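Local coordinates for endonuclease and methylase LlaGI (Lactococcus lactis, PDB 5FFJ), which combines a helicase-like ATPase with a DNA methyltransferase in a Type ISP restriction-modification enzyme that recognises specific DNA sequences and, with its nuclease intact, cleaves DNA, at residues S879-Y884 against G895-Y900; N887-S892 against S930-R935. All coordinates share one frame; numbering follows the deposited sequence.

Contact 1. Residues S879-Y884 against G895-Y900; sequences SIADSY and GMYDSY. With nucleotides of chain C.
Within the N6-adenine DNA methyltransferase domain, whose core is a Rossmann-like sheet flanked by helices, helix 874-885 packs against the turn that leads into helix 899-910. The case illustrates how one aromatic side chain can serve a protein core and a DNA backbone together. Tyr897 has CG anti to its carbonyl carbon (chi1 -67°), which brings the end of the ring alongside helix 874-885. Ile880 lays CG2 over one ring face in a CH-pi contact, 4.1 Å from the centroid and only 13° off the normal. At the ring edge the hydroxyl donates to the phosphate of DG20 of chain C, with Tyr897 OH 2.4 Å from OP1, while Ala881 CB lies 3.7 Å from that same OH. At Tyr897, an alanine would remove ring and hydroxyl alike, and the cover over Ile880 CG2 and the phosphate bond would probably be lost. Phe877 adds an edge-to-face partner. Tyr884 CB rests 4.0 Å from Met896 SD, and Ile880 CG2 also touches the Met896 carbonyl oxygen. Beyond the turn, Asp898 N-caps helix 899-910: its OD1, met from above the carboxylate plane, accepts from Tyr900 N at 3.2 Å in a nearly straight bond (167°).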
ATOM      1  N   SER A 879     -24.088 -17.459  -2.384  1.00 60.15           N
ATOM      2  CA  SER A 879     -25.153 -16.467  -2.337  1.00 59.13           C
ATOM      3  C   SER A 879     -24.997 -15.492  -3.498  1.00 69.97           C
ATOM      4  O   SER A 879     -25.959 -15.195  -4.205  1.00 68.82           O
ATOM      5  CB  SER A 879     -25.139 -15.718  -1.006  1.00 55.26           C
ATOM      6  OG  SER A 879     -26.328 -14.966  -0.840  1.00 69.43           O
ATOM      7  N   ILE A 880     -23.775 -14.995  -3.680  1.00 61.70           N
ATOM      8  CA  ILE A 880     -23.441 -14.158  -4.827  1.00 60.06           C
ATOM      9  C   ILE A 880     -23.753 -14.894  -6.125  1.00 61.86           C
ATOM     10  O   ILE A 880     -24.326 -14.327  -7.057  1.00 64.34           O
ATOM     11  CB  ILE A 880     -21.945 -13.762  -4.824  1.00 64.41           C
ATOM     12  CG1 ILE A 880     -21.619 -12.860  -3.629  1.00 69.65           C
ATOM     13  CG2 ILE A 880     -21.557 -13.078  -6.133  1.00 69.30           C
ATOM     14  CD1 ILE A 880     -22.130 -11.436  -3.749  1.00 60.05           C
ATOM     15  N   ALA A 881     -23.362 -16.164  -6.173  1.00 65.32           N
ATOM     16  CA  ALA A 881     -23.488 -16.975  -7.379  1.00 57.28           C
ATOM     17  C   ALA A 881     -24.941 -17.178  -7.798  1.00 58.49           C
ATOM     18  O   ALA A 881     -25.259 -17.152  -8.986  1.00 50.31           O
ATOM     19  CB  ALA A 881     -22.817 -18.316  -7.166  1.00 51.06           C
ATOM     20  N   ASP A 882     -25.818 -17.382  -6.819  1.00 64.32           N
ATOM     21  CA  ASP A 882     -27.225 -17.660  -7.096  1.00 65.02           C
ATOM     22  C   ASP A 882     -28.024 -16.388  -7.379  1.00 62.19           C
ATOM     23  O   ASP A 882     -29.112 -16.449  -7.957  1.00 60.40           O
ATOM     24  CB  ASP A 882     -27.857 -18.414  -5.921  1.00 66.61           C
ATOM     25  CG  ASP A 882     -27.251 -19.793  -5.718  1.00 68.12           C
ATOM     26  OD1 ASP A 882     -26.911 -20.455  -6.721  1.00 59.15           O
ATOM     27  OD2 ASP A 882     -27.117 -20.214  -4.549  1.00 72.97           O
ATOM     28  N   SER A 883     -27.484 -15.242  -6.972  1.00 66.35           N
ATOM     29  CA  SER A 883     -28.175 -13.965  -7.130  1.00 68.86           C
ATOM     30  C   SER A 883     -27.571 -13.110  -8.239  1.00 65.81           C
ATOM     31  O   SER A 883     -28.094 -13.060  -9.352  1.00 60.83           O
ATOM     32  CB  SER A 883     -28.152 -13.186  -5.812  1.00 64.15           C
ATOM     33  OG  SER A 883     -26.826 -13.012  -5.341  1.00 68.99           O
ATOM     34  N   TYR A 884     -26.466 -12.442  -7.924  1.00 68.29           N
ATOM     35  CA  TYR A 884     -25.873 -11.461  -8.826  1.00 67.56           C
ATOM     36  C   TYR A 884     -25.330 -12.102 -10.101  1.00 63.73           C
ATOM     37  O   TYR A 884     -25.597 -11.627 -11.205  1.00 52.29           O
ATOM     38  CB  TYR A 884     -24.753 -10.703  -8.110  1.00 66.94           C
ATOM     39  CG  TYR A 884     -25.180 -10.042  -6.815  1.00 55.48           C
ATOM     40  CD1 TYR A 884     -26.498  -9.655  -6.606  1.00 49.90           C
ATOM     41  CD2 TYR A 884     -24.261  -9.804  -5.802  1.00 61.81           C
ATOM     42  CE1 TYR A 884     -26.887  -9.051  -5.423  1.00 54.62           C
ATOM     43  CE2 TYR A 884     -24.639  -9.200  -4.618  1.00 59.37           C
ATOM     44  CZ  TYR A 884     -25.951  -8.825  -4.433  1.00 56.69           C
ATOM     45  OH  TYR A 884     -26.323  -8.224  -3.252  1.00 52.08           O
ATOM     46  N   GLY A 895     -15.826  -8.942 -10.863  1.00 50.66           N
ATOM     47  CA  GLY A 895     -16.214  -7.827 -10.018  1.00 56.24           C
ATOM     48  C   GLY A 895     -17.273  -8.185  -8.993  1.00 55.59           C
ATOM     49  O   GLY A 895     -17.329  -7.588  -7.919  1.00 47.33           O
ATOM     50  N   MET A 896     -18.114  -9.160  -9.317  1.00 54.03           N
ATOM     51  CA  MET A 896     -19.216  -9.528  -8.434  1.00 47.20           C
ATOM     52  C   MET A 896     -18.720 -10.162  -7.136  1.00 51.13           C
ATOM     53  O   MET A 896     -19.467 -10.255  -6.163  1.00 54.17           O
ATOM     54  CB  MET A 896     -20.171 -10.482  -9.145  1.00 47.24           C
ATOM     55  CG  MET A 896     -20.889  -9.872 -10.341  1.00 47.56           C
ATOM     56  SD  MET A 896     -21.973  -8.497  -9.905  1.00 54.79           S
ATOM     57  CE  MET A 896     -20.926  -7.090 -10.292  1.00 53.34           C
ATOM     58  N   TYR A 897     -17.462 -10.597  -7.126  1.00 52.45           N
ATOM     59  CA  TYR A 897     -16.849 -11.134  -5.914  1.00 47.58           C
ATOM     60  C   TYR A 897     -15.919 -10.106  -5.268  1.00 56.30           C
ATOM     61  O   TYR A 897     -15.114 -10.440  -4.399  1.00 52.23           O
ATOM     62  CB  TYR A 897     -16.087 -12.422  -6.227  1.00 53.10           C
ATOM     63  CG  TYR A 897     -16.994 -13.560  -6.624  1.00 68.93           C
ATOM     64  CD1 TYR A 897     -17.410 -13.716  -7.939  1.00 62.92           C
ATOM     65  CD2 TYR A 897     -17.443 -14.475  -5.682  1.00 57.66           C
ATOM     66  CE1 TYR A 897     -18.243 -14.752  -8.305  1.00 60.38           C
ATOM     67  CE2 TYR A 897     -18.276 -15.513  -6.038  1.00 54.63           C
ATOM     68  CZ  TYR A 897     -18.673 -15.647  -7.351  1.00 52.96           C
ATOM     69  OH  TYR A 897     -19.503 -16.682  -7.711  1.00 64.96           O
ATOM     70  N   ASP A 898     -16.035  -8.853  -5.698  1.00 59.10           N
ATOM     71  CA  ASP A 898     -15.329  -7.756  -5.045  1.00 62.95           C
ATOM     72  C   ASP A 898     -15.873  -7.610  -3.631  1.00 64.54           C
ATOM     73  O   ASP A 898     -17.073  -7.770  -3.404  1.00 61.73           O
ATOM     74  CB  ASP A 898     -15.495  -6.453  -5.834  1.00 65.75           C
ATOM     75  CG  ASP A 898     -14.596  -5.333  -5.328  1.00 63.55           C
ATOM     76  OD1 ASP A 898     -14.413  -5.201  -4.099  1.00 57.63           O
ATOM     77  OD2 ASP A 898     -14.073  -4.574  -6.171  1.00 69.62           O
ATOM     78  N   SER A 899     -14.986  -7.303  -2.688  1.00 64.95           N
ATOM     79  CA  SER A 899     -15.347  -7.213  -1.275  1.00 55.92           C
ATOM     80  C   SER A 899     -16.550  -6.310  -1.025  1.00 52.95           C
ATOM     81  O   SER A 899     -17.365  -6.584  -0.145  1.00 57.44           O
ATOM     82  CB  SER A 899     -14.155  -6.704  -0.461  1.00 51.82           C
ATOM     83  OG  SER A 899     -13.069  -7.612  -0.523  1.00 62.56           O
ATOM     84  N   TYR A 900     -16.666  -5.235  -1.798  1.00 61.22           N
ATOM     85  CA  TYR A 900     -17.751  -4.283  -1.594  1.00 55.09           C
ATOM     86  C   TYR A 900     -19.070  -4.869  -2.086  1.00 49.86           C
ATOM     87  O   TYR A 900     -20.138  -4.505  -1.599  1.00 52.90           O
ATOM     88  CB  TYR A 900     -17.442  -2.952  -2.294  1.00 65.33           C
ATOM     89  CG  TYR A 900     -17.965  -2.825  -3.708  1.00 58.08           C
ATOM     90  CD1 TYR A 900     -19.247  -2.346  -3.954  1.00 54.10           C
ATOM     91  CD2 TYR A 900     -17.170  -3.155  -4.799  1.00 58.63           C
ATOM     92  CE1 TYR A 900     -19.727  -2.218  -5.240  1.00 59.04           C
ATOM     93  CE2 TYR A 900     -17.643  -3.028  -6.092  1.00 57.01           C
ATOM     94  CZ  TYR A 900     -18.923  -2.558  -6.306  1.00 57.02           C
ATOM     95  OH  TYR A 900     -19.406  -2.426  -7.587  1.00 54.71           O
TER
ATOM     96  P    DG C  20     -17.870 -18.184 -10.264  1.00 61.57           P
ATOM     97  OP1  DG C  20     -19.221 -17.711  -9.889  1.00 65.02           O
ATOM     98  OP2  DG C  20     -17.173 -19.174  -9.413  1.00 77.93           O
ATOM     99  O5'  DG C  20     -17.963 -18.751 -11.755  1.00 48.35           O
ATOM    100  C5'  DG C  20     -18.680 -18.013 -12.737  1.00 47.15           C
ATOM    101  C4'  DG C  20     -18.468 -18.588 -14.125  1.00 51.58           C
ATOM    102  O4'  DG C  20     -17.054 -18.516 -14.476  1.00 67.46           O
ATOM    103  C3'  DG C  20     -18.865 -20.062 -14.286  1.00 47.47           C
ATOM    104  O3'  DG C  20     -19.630 -20.237 -15.472  1.00 60.27           O
ATOM    105  C2'  DG C  20     -17.520 -20.777 -14.353  1.00 45.97           C
ATOM    106  C1'  DG C  20     -16.669 -19.742 -15.054  1.00 56.80           C
ATOM    107  N9   DG C  20     -15.223 -19.925 -14.909  1.00 53.00           N
ATOM    108  C8   DG C  20     -14.528 -20.271 -13.775  1.00 50.87           C
ATOM    109  N7   DG C  20     -13.237 -20.362 -13.965  1.00 42.22           N
ATOM    110  C5   DG C  20     -13.069 -20.057 -15.311  1.00 47.04           C
ATOM    111  C6   DG C  20     -11.891 -19.993 -16.098  1.00 37.05           C
ATOM    112  O6   DG C  20     -10.719 -20.199 -15.748  1.00 46.95           O
ATOM    113  N1   DG C  20     -12.171 -19.648 -17.419  1.00 38.62           N
ATOM    114  C2   DG C  20     -13.432 -19.397 -17.913  1.00 52.83           C
ATOM    115  N2   DG C  20     -13.514 -19.078 -19.212  1.00 49.35           N
ATOM    116  N3   DG C  20     -14.538 -19.455 -17.188  1.00 44.98           N
ATOM    117  C4   DG C  20     -14.282 -19.788 -15.903  1.00 49.18           C
ATOM    118  P    DG C  19     -11.224 -16.437  -9.085  1.00 64.36           P
ATOM    119  OP1  DG C  19     -11.068 -15.765  -7.780  1.00 44.39           O
ATOM    120  OP2  DG C  19     -10.547 -17.730  -9.328  1.00 37.78           O
ATOM    121  O5'  DG C  19     -12.786 -16.612  -9.363  1.00 38.75           O
ATOM    122  C5'  DG C  19     -13.644 -15.472  -9.312  1.00 50.33           C
ATOM    123  C4'  DG C  19     -14.840 -15.641 -10.234  1.00 48.40           C
ATOM    124  O4'  DG C  19     -14.417 -15.454 -11.609  1.00 45.87           O
ATOM    125  C3'  DG C  19     -15.503 -17.010 -10.189  1.00 55.52           C
ATOM    126  O3'  DG C  19     -16.919 -16.895 -10.402  1.00 46.81           O
ATOM    127  C2'  DG C  19     -14.794 -17.766 -11.309  1.00 51.96           C
ATOM    128  C1'  DG C  19     -14.524 -16.666 -12.335  1.00 55.42           C
ATOM    129  N9   DG C  19     -13.297 -16.836 -13.120  1.00 46.97           N
ATOM    130  C8   DG C  19     -12.049 -17.188 -12.658  1.00 49.90           C
ATOM    131  N7   DG C  19     -11.141 -17.235 -13.598  1.00 49.66           N
ATOM    132  C5   DG C  19     -11.827 -16.882 -14.753  1.00 42.92           C
ATOM    133  C6   DG C  19     -11.366 -16.758 -16.088  1.00 41.43           C
ATOM    134  O6   DG C  19     -10.221 -16.945 -16.528  1.00 47.51           O
ATOM    135  N1   DG C  19     -12.391 -16.378 -16.954  1.00 43.47           N
ATOM    136  C2   DG C  19     -13.692 -16.144 -16.576  1.00 44.31           C
ATOM    137  N2   DG C  19     -14.539 -15.782 -17.551  1.00 46.36           N
ATOM    138  N3   DG C  19     -14.134 -16.254 -15.331  1.00 53.19           N
ATOM    139  C4   DG C  19     -13.151 -16.625 -14.475  1.00 46.75           C
TER

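Contact 2. Residues N887-S892 against S930-R935. With nucleotides of chain B.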
ATOM      1  N   ASN A 887     -28.077 -13.661 -12.610  1.00 56.85           N
ATOM      2  CA  ASN A 887     -28.867 -12.712 -13.388  1.00 63.06           C
ATOM      3  C   ASN A 887     -28.063 -11.990 -14.467  1.00 63.50           C
ATOM      4  O   ASN A 887     -28.614 -11.187 -15.222  1.00 71.93           O
ATOM      5  CB  ASN A 887     -29.501 -11.677 -12.458  1.00 67.98           C
ATOM      6  CG  ASN A 887     -30.551 -12.277 -11.546  1.00 64.66           C
ATOM      7  OD1 ASN A 887     -31.647 -12.629 -11.985  1.00 60.19           O
ATOM      8  ND2 ASN A 887     -30.224 -12.390 -10.265  1.00 58.80           N
ATOM      9  N   SER A 888     -26.768 -12.278 -14.546  1.00 56.37           N
ATOM     10  CA  SER A 888     -25.888 -11.572 -15.469  1.00 65.44           C
ATOM     11  C   SER A 888     -25.844 -12.235 -16.843  1.00 69.45           C
ATOM     12  O   SER A 888     -26.057 -13.442 -16.970  1.00 73.08           O
ATOM     13  CB  SER A 888     -24.476 -11.487 -14.890  1.00 51.91           C
ATOM     14  OG  SER A 888     -23.727 -10.475 -15.535  1.00 59.45           O
ATOM     15  N   LYS A 889     -25.562 -11.430 -17.864  1.00 56.79           N
ATOM     16  CA  LYS A 889     -25.463 -11.906 -19.241  1.00 55.68           C
ATOM     17  C   LYS A 889     -24.005 -12.011 -19.687  1.00 58.48           C
ATOM     18  O   LYS A 889     -23.728 -12.154 -20.878  1.00 79.01           O
ATOM     19  CB  LYS A 889     -26.209 -10.960 -20.193  1.00 68.90           C
ATOM     20  CG  LYS A 889     -27.651 -10.654 -19.812  1.00 82.11           C
ATOM     21  CD  LYS A 889     -28.615 -11.706 -20.338  1.00 97.06           C
ATOM     22  CE  LYS A 889     -29.989 -11.565 -19.699  1.00 86.53           C
ATOM     23  NZ  LYS A 889     -31.014 -12.418 -20.363  1.00 97.80           N
ATOM     24  N   THR A 890     -23.078 -11.946 -18.734  1.00 56.95           N
ATOM     25  CA  THR A 890     -21.684 -11.644 -19.060  1.00 76.90           C
ATOM     26  C   THR A 890     -20.749 -12.850 -19.238  1.00 73.75           C
ATOM     27  O   THR A 890     -19.986 -12.888 -20.203  1.00 88.52           O
ATOM     28  CB  THR A 890     -21.072 -10.718 -17.980  1.00 57.05           C
ATOM     29  OG1 THR A 890     -19.752 -10.328 -18.378  1.00 63.06           O
ATOM     30  CG2 THR A 890     -21.010 -11.404 -16.618  1.00 82.24           C
ATOM     31  N   THR A 891     -20.812 -13.820 -18.326  1.00 54.90           N
ATOM     32  CA  THR A 891     -19.847 -14.939 -18.246  1.00 67.35           C
ATOM     33  C   THR A 891     -18.471 -14.525 -17.707  1.00 64.94           C
ATOM     34  O   THR A 891     -17.602 -15.374 -17.502  1.00 57.10           O
ATOM     35  CB  THR A 891     -19.622 -15.642 -19.612  1.00 57.66           C
ATOM     36  OG1 THR A 891     -19.011 -14.743 -20.548  1.00 59.84           O
ATOM     37  CG2 THR A 891     -20.932 -16.166 -20.172  1.00 77.61           C
ATOM     38  N   SER A 892     -18.275 -13.228 -17.488  1.00 64.05           N
ATOM     39  CA  SER A 892     -17.092 -12.722 -16.792  1.00 66.77           C
ATOM     40  C   SER A 892     -17.522 -11.818 -15.640  1.00 55.96           C
ATOM     41  O   SER A 892     -17.864 -10.652 -15.850  1.00 56.36           O
ATOM     42  CB  SER A 892     -16.178 -11.961 -17.752  1.00 54.37           C
ATOM     43  OG  SER A 892     -15.034 -11.471 -17.074  1.00 62.65           O
ATOM     44  N   SER A 930     -20.452  -6.236 -16.002  1.00 41.65           N
ATOM     45  CA  SER A 930     -20.719  -7.450 -15.237  1.00 47.29           C
ATOM     46  C   SER A 930     -21.624  -7.218 -14.027  1.00 41.92           C
ATOM     47  O   SER A 930     -21.790  -8.115 -13.199  1.00 40.49           O
ATOM     48  CB  SER A 930     -19.398  -8.073 -14.777  1.00 52.69           C
ATOM     49  OG  SER A 930     -18.668  -7.183 -13.950  1.00 65.86           O
ATOM     50  N   ALA A 931     -22.218  -6.031 -13.931  1.00 43.72           N
ATOM     51  CA  ALA A 931     -23.086  -5.697 -12.802  1.00 54.17           C
ATOM     52  C   ALA A 931     -24.556  -5.601 -13.210  1.00 51.88           C
ATOM     53  O   ALA A 931     -25.388  -5.137 -12.433  1.00 53.33           O
ATOM     54  CB  ALA A 931     -22.642  -4.391 -12.164  1.00 59.46           C
ATOM     55  N   ASP A 932     -24.877  -6.039 -14.423  1.00 44.86           N
ATOM     56  CA  ASP A 932     -26.258  -6.002 -14.893  1.00 43.79           C
ATOM     57  C   ASP A 932     -27.147  -6.893 -14.031  1.00 55.31           C
ATOM     58  O   ASP A 932     -28.332  -6.614 -13.854  1.00 57.72           O
ATOM     59  CB  ASP A 932     -26.347  -6.432 -16.357  1.00 55.41           C
ATOM     60  CG  ASP A 932     -25.802  -7.826 -16.588  1.00 59.88           C
ATOM     61  OD1 ASP A 932     -24.797  -8.185 -15.938  1.00 47.33           O
ATOM     62  OD2 ASP A 932     -26.378  -8.563 -17.417  1.00 60.92           O
ATOM     63  N   GLY A 933     -26.570  -7.965 -13.497  1.00 59.51           N
ATOM     64  CA  GLY A 933     -27.299  -8.873 -12.631  1.00 58.05           C
ATOM     65  C   GLY A 933     -27.521  -8.281 -11.253  1.00 62.67           C
ATOM     66  O   GLY A 933     -28.600  -8.412 -10.676  1.00 59.06           O
ATOM     67  N   LEU A 934     -26.491  -7.626 -10.724  1.00 62.34           N
ATOM     68  CA  LEU A 934     -26.583  -6.975  -9.426  1.00 51.36           C
ATOM     69  C   LEU A 934     -27.680  -5.918  -9.438  1.00 49.53           C
ATOM     70  O   LEU A 934     -28.423  -5.772  -8.470  1.00 58.79           O
ATOM     71  CB  LEU A 934     -25.241  -6.345  -9.048  1.00 59.02           C
ATOM     72  CG  LEU A 934     -25.209  -5.470  -7.792  1.00 50.68           C
ATOM     73  CD1 LEU A 934     -25.781  -6.195  -6.587  1.00 52.31           C
ATOM     74  CD2 LEU A 934     -23.783  -5.034  -7.511  1.00 61.35           C
ATOM     75  N   ARG A 935     -27.783  -5.189 -10.545  1.00 58.56           N
ATOM     76  CA  ARG A 935     -28.805  -4.158 -10.684  1.00 66.85           C
ATOM     77  C   ARG A 935     -30.188  -4.786 -10.838  1.00 67.44           C
ATOM     78  O   ARG A 935     -31.196  -4.186 -10.462  1.00 68.50           O
ATOM     79  CB  ARG A 935     -28.498  -3.250 -11.878  1.00 57.88           C
ATOM     80  CG  ARG A 935     -27.216  -2.445 -11.725  1.00 53.19           C
ATOM     81  CD  ARG A 935     -27.087  -1.367 -12.788  1.00 55.58           C
ATOM     82  NE  ARG A 935     -26.962  -1.908 -14.141  1.00 58.31           N
ATOM     83  CZ  ARG A 935     -25.818  -2.314 -14.689  1.00 47.61           C
ATOM     84  NH1 ARG A 935     -24.685  -2.259 -14.003  1.00 49.92           N
ATOM     85  NH2 ARG A 935     -25.809  -2.784 -15.931  1.00 35.60           N
TER
ATOM     86  P    DA B   7     -15.994 -13.092 -25.464  1.00173.78           P
ATOM     87  OP1  DA B   7     -17.434 -13.206 -25.733  1.00 36.97           O
ATOM     88  OP2  DA B   7     -15.136 -12.404 -26.440  1.00 52.80           O
ATOM     89  O5'  DA B   7     -15.797 -12.405 -24.044  1.00 30.60           O
ATOM     90  C5'  DA B   7     -16.764 -12.581 -23.014  1.00 71.36           C
ATOM     91  C4'  DA B   7     -16.279 -11.994 -21.699  1.00 41.67           C
ATOM     92  O4'  DA B   7     -14.996 -12.579 -21.346  1.00 46.50           O
ATOM     93  C3'  DA B   7     -16.060 -10.474 -21.707  1.00 44.96           C
ATOM     94  O3'  DA B   7     -16.832  -9.860 -20.667  1.00 39.76           O
ATOM     95  C2'  DA B   7     -14.552 -10.319 -21.489  1.00 44.63           C
ATOM     96  C1'  DA B   7     -14.216 -11.587 -20.734  1.00 48.85           C
ATOM     97  N9   DA B   7     -12.805 -11.976 -20.777  1.00 47.32           N
ATOM     98  C8   DA B   7     -11.991 -12.046 -21.875  1.00 43.33           C
ATOM     99  N7   DA B   7     -10.764 -12.429 -21.601  1.00 42.86           N
ATOM    100  C5   DA B   7     -10.775 -12.626 -20.229  1.00 47.48           C
ATOM    101  C6   DA B   7      -9.779 -13.037 -19.317  1.00 38.39           C
ATOM    102  N6   DA B   7      -8.528 -13.337 -19.677  1.00 38.50           N
ATOM    103  N1   DA B   7     -10.123 -13.127 -18.017  1.00 46.15           N
ATOM    104  C2   DA B   7     -11.378 -12.826 -17.658  1.00 49.33           C
ATOM    105  N3   DA B   7     -12.395 -12.431 -18.419  1.00 56.90           N
ATOM    106  C4   DA B   7     -12.023 -12.350 -19.707  1.00 52.01           C
ATOM    107  P    DT B   8     -17.445  -8.387 -20.855  1.00 41.03           P
ATOM    108  OP1  DT B   8     -18.913  -8.478 -20.682  1.00 47.77           O
ATOM    109  OP2  DT B   8     -16.901  -7.813 -22.106  1.00 62.41           O
ATOM    110  O5'  DT B   8     -16.825  -7.559 -19.633  1.00 52.95           O
ATOM    111  C5'  DT B   8     -16.851  -8.105 -18.308  1.00 43.63           C
ATOM    112  C4'  DT B   8     -16.021  -7.263 -17.350  1.00 45.15           C
ATOM    113  O4'  DT B   8     -14.680  -7.839 -17.228  1.00 49.64           O
ATOM    114  C3'  DT B   8     -15.791  -5.821 -17.789  1.00 49.99           C
ATOM    115  O3'  DT B   8     -15.658  -4.960 -16.659  1.00 51.52           O
ATOM    116  C2'  DT B   8     -14.494  -5.949 -18.568  1.00 41.77           C
ATOM    117  C1'  DT B   8     -13.720  -6.882 -17.653  1.00 38.80           C
ATOM    118  N1   DT B   8     -12.541  -7.595 -18.287  1.00 38.23           N
ATOM    119  C2   DT B   8     -11.524  -8.052 -17.476  1.00 43.15           C
ATOM    120  O2   DT B   8     -11.519  -7.915 -16.267  1.00 57.28           O
ATOM    121  N3   DT B   8     -10.508  -8.688 -18.132  1.00 46.53           N
ATOM    122  C4   DT B   8     -10.397  -8.905 -19.484  1.00 36.19           C
ATOM    123  O4   DT B   8      -9.436  -9.487 -19.964  1.00 34.12           O
ATOM    124  C5   DT B   8     -11.489  -8.395 -20.286  1.00 34.96           C
ATOM    125  C7   DT B   8     -11.485  -8.564 -21.782  1.00 26.84           C
ATOM    126  C6   DT B   8     -12.496  -7.772 -19.656  1.00 47.59           C
ATOM    127  P    DC B   9     -16.949  -4.276 -15.989  1.00 47.61           P
ATOM    128  OP1  DC B   9     -17.933  -5.353 -15.737  1.00 42.42           O
ATOM    129  OP2  DC B   9     -17.342  -3.122 -16.827  1.00 52.42           O
ATOM    130  O5'  DC B   9     -16.398  -3.709 -14.593  1.00 46.12           O
ATOM    131  C5'  DC B   9     -16.049  -4.615 -13.542  1.00 47.92           C
ATOM    132  C4'  DC B   9     -14.652  -4.333 -13.001  1.00 46.58           C
ATOM    133  O4'  DC B   9     -13.650  -4.722 -13.989  1.00 65.06           O
ATOM    134  C3'  DC B   9     -14.363  -2.861 -12.670  1.00 51.66           C
ATOM    135  O3'  DC B   9     -13.776  -2.748 -11.376  1.00 50.68           O
ATOM    136  C2'  DC B   9     -13.404  -2.430 -13.776  1.00 43.84           C
ATOM    137  C1'  DC B   9     -12.656  -3.721 -14.040  1.00 55.67           C
ATOM    138  N1   DC B   9     -11.941  -3.789 -15.373  1.00 35.82           N
ATOM    139  C2   DC B   9     -10.618  -4.254 -15.435  1.00 34.93           C
ATOM    140  O2   DC B   9     -10.047  -4.602 -14.395  1.00 30.52           O
ATOM    141  N3   DC B   9      -9.994  -4.309 -16.641  1.00 36.51           N
ATOM    142  C4   DC B   9     -10.636  -3.925 -17.746  1.00 45.27           C
ATOM    143  N4   DC B   9      -9.981  -4.000 -18.913  1.00 39.23           N
ATOM    144  C5   DC B   9     -11.979  -3.451 -17.704  1.00 33.43           C
ATOM    145  C6   DC B   9     -12.586  -3.400 -16.511  1.00 48.89           C
TER
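The guanidinium of Arg935 lies with one face over the backbone of Ala931 and Asp932, the Ala931 carbonyl oxygen and Asp932 CA both over that face, toward its rim, while its N-H groups reach Asp1031, Asn1030 and the carbonyls of Tyr925 and Ser928. The second flat group, the Asp932 carboxylate, does the joining. Both oxygens use their syn lone pairs, so the carboxylate acts as a two-pronged acceptor: Ser888 OG donates to Asp932 OD1 at 2.6 Å and Lys889 N to Asp932 OD2 at 3.0 Å. Two separate donors fix its rotation about CB-CG. The Lys889 side chain crosses that of Asp932 at about a right angle, the charged atoms not in contact. In this methyltransferase domain, the pairing joins the loop between helices 874-885 and 899-910 to segment 930-935, which runs into helix 932-941, and both pieces face DNA. Gly933 lets Asn887 CB come to 3.6 Å from its CA; a CB on Gly933 would run into Ser888 N. Ser930 grips OP1 of DC9 of chain B twice, through N and OG. On the minor-groove side, Ser892 OG donates to N3 of DA7 of chain B at 3.1 Å, and the Thr891 carbonyl accepts from a guanine N2.

Contacts 1 and 2 alternate along the chain and lie about 10 Å apart, centre to centre, in one methyltransferase domain. Met896 and Tyr884 join them: Met896 CE comes to 3.2 Å from Ser930 O, and its SD to 4.0 Å from Leu934 CB, while Tyr884 CE1 meets Leu934 CD1 at 3.3 Å. Helix 874-885 and the turn 895-900 therefore pack against segment 930-935 through Met896 and Tyr884, mostly on Leu934 and Ala931. The bound DNA is held from both parts, contact 1 at a chain C phosphate and contact 2 at chain B, through its phosphates and the minor-groove edge of an adenine. This arrangement is consistent with a role in holding the DNA substrate, here represented by a mimic.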